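Local coordinates for acid phosphatase (Bacillus anthracis, PDB 2I33), which hydrolyses phosphate monoesters at acid pH as a class C acid phosphatase of the HAD superfamily, probably using a bound magnesium ion, at the interface of chains A and B. Residues are numbered along the deposited sequence; one frame, centred on the assembly and turned at random. Chains: chain A/B, Acid phosphatase.

The interface of chains A and B. Residues chain A 200-201, 204-205; chain B 38, 42.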
ATOM      1  N   VAL A 200       0.556 -14.616   5.846  1.00 25.53           N
ATOM      2  CA  VAL A 200       1.425 -13.648   5.228  1.00 25.48           C
ATOM      3  C   VAL A 200       2.856 -13.793   5.783  1.00 25.75           C
ATOM      4  O   VAL A 200       3.822 -13.883   5.035  1.00 26.56           O
ATOM      5  CB  VAL A 200       0.876 -12.229   5.458  1.00 25.24           C
ATOM      6  CG1 VAL A 200       1.908 -11.189   5.084  1.00 27.55           C
ATOM      7  CG2 VAL A 200      -0.393 -12.053   4.660  1.00 24.23           C
ATOM      8  N   THR A 201       2.985 -13.853   7.098  1.00 26.98           N
ATOM      9  CA  THR A 201       4.304 -14.019   7.716  1.00 27.65           C
ATOM     10  C   THR A 201       5.020 -15.275   7.223  1.00 27.74           C
ATOM     11  O   THR A 201       6.219 -15.255   6.903  1.00 27.40           O
ATOM     12  CB  THR A 201       4.176 -14.053   9.241  1.00 28.74           C
ATOM     13  OG1 THR A 201       3.546 -12.846   9.671  1.00 31.45           O
ATOM     14  CG2 THR A 201       5.535 -14.162   9.900  1.00 29.55           C
ATOM     15  N   LYS A 204       6.249 -14.763   3.737  1.00 27.58           N
ATOM     16  CA  LYS A 204       6.815 -13.427   3.619  1.00 26.96           C
ATOM     17  C   LYS A 204       7.779 -13.300   2.441  1.00 26.81           C
ATOM     18  O   LYS A 204       7.797 -12.256   1.785  1.00 27.51           O
ATOM     19  CB  LYS A 204       7.487 -12.990   4.926  1.00 27.95           C
ATOM     20  CG  LYS A 204       8.675 -13.800   5.354  1.00 28.83           C
ATOM     21  CD  LYS A 204       9.241 -13.290   6.653  1.00 30.83           C
ATOM     22  CE  LYS A 204      10.527 -13.984   7.007  1.00 34.13           C
ATOM     23  NZ  LYS A 204      10.368 -15.429   7.294  1.00 37.39           N
ATOM     24  N   ALA A 205       8.562 -14.355   2.171  1.00 27.09           N
ATOM     25  CA  ALA A 205       9.513 -14.313   1.041  1.00 27.44           C
ATOM     26  C   ALA A 205       8.860 -14.208  -0.342  1.00 27.73           C
ATOM     27  O   ALA A 205       9.528 -13.835  -1.323  1.00 29.37           O
ATOM     28  CB  ALA A 205      10.414 -15.513   1.080  1.00 27.71           C
TER
ATOM     29  N   TYR B  38       6.410  -6.497   3.759  1.00 26.71           N
ATOM     30  CA  TYR B  38       7.378  -7.511   3.318  1.00 26.87           C
ATOM     31  C   TYR B  38       7.809  -7.280   1.877  1.00 27.02           C
ATOM     32  O   TYR B  38       8.987  -7.461   1.543  1.00 28.09           O
ATOM     33  CB  TYR B  38       6.774  -8.882   3.450  1.00 26.56           C
ATOM     34  CG  TYR B  38       6.669  -9.365   4.886  1.00 27.91           C
ATOM     35  CD1 TYR B  38       7.791  -9.376   5.729  1.00 29.27           C
ATOM     36  CD2 TYR B  38       5.473  -9.852   5.379  1.00 28.71           C
ATOM     37  CE1 TYR B  38       7.702  -9.837   7.024  1.00 28.98           C
ATOM     38  CE2 TYR B  38       5.386 -10.332   6.659  1.00 28.90           C
ATOM     39  CZ  TYR B  38       6.493 -10.318   7.484  1.00 27.73           C
ATOM     40  OH  TYR B  38       6.375 -10.805   8.775  1.00 31.05           O
ATOM     41  N   ASN B  42      11.586  -6.846   1.057  1.00 26.95           N
ATOM     42  CA  ASN B  42      12.184  -7.850   0.175  1.00 26.46           C
ATOM     43  C   ASN B  42      12.834  -7.231  -1.046  1.00 27.08           C
ATOM     44  O   ASN B  42      13.940  -7.590  -1.455  1.00 27.72           O
ATOM     45  CB  ASN B  42      11.154  -8.870  -0.285  1.00 26.79           C
ATOM     46  CG  ASN B  42      10.718  -9.785   0.821  1.00 27.68           C
ATOM     47  OD1 ASN B  42      11.387  -9.907   1.870  1.00 28.50           O
ATOM     48  ND2 ASN B  42       9.560 -10.432   0.624  1.00 27.81           N
TER
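The C-terminal end of helix 193-202 and the 3-10 turn 204-206 of chain A meet helix 31-54 of chain B, which presents B:Tyr38 and, one helical turn on, B:Asn42. The main apolar element is the phenol ring of B:Tyr38, which chi1 of -74°, with CG anti to the carbonyl carbon, turns from its helix towards chain A. A:Lys204 lies over one face of this ring: its CB stands 3.5 Å from the ring centroid, and its distances to the ring carbons are nearly equal, as expected of a centred CH-pi contact. The aliphatic chain then runs on over the CE1 side, where CD of A:Lys204 is 3.8 Å from CE1 of B:Tyr38. Thus the lysine contributes its methylenes here, and its amine NZ points away from the ring. A:Val200 approaches differently, in the ring plane: its CG1 abuts the edge at CD2 of B:Tyr38, 3.8 Å away. With CB of the lysine on a face and CG1 of the valine at an edge, the ring's movement may be restricted. At the phenol tip, OG1 of A:Thr201 lies 3.6 Å from OH of B:Tyr38 and CG2 of the threonine is equally near, so this contact is van der Waals packing, with no hydrogen bond between the two hydroxyls. Polar anchoring comes from B:Asn42, whose amide ND2 donates to the backbone O of A:Lys204 at 2.8 Å. The angle at the hydrogen is 145°, and the acceptor lies in the asparagine amide plane, although the donor is tilted 25° from the carbonyl plane. One lysine residue therefore engages both partners, by side chain and by backbone. Repeated by the two-fold axis, this patch joins the two copies of the phosphatase and may help stabilise a dimer, if the deposited pair is the biological one.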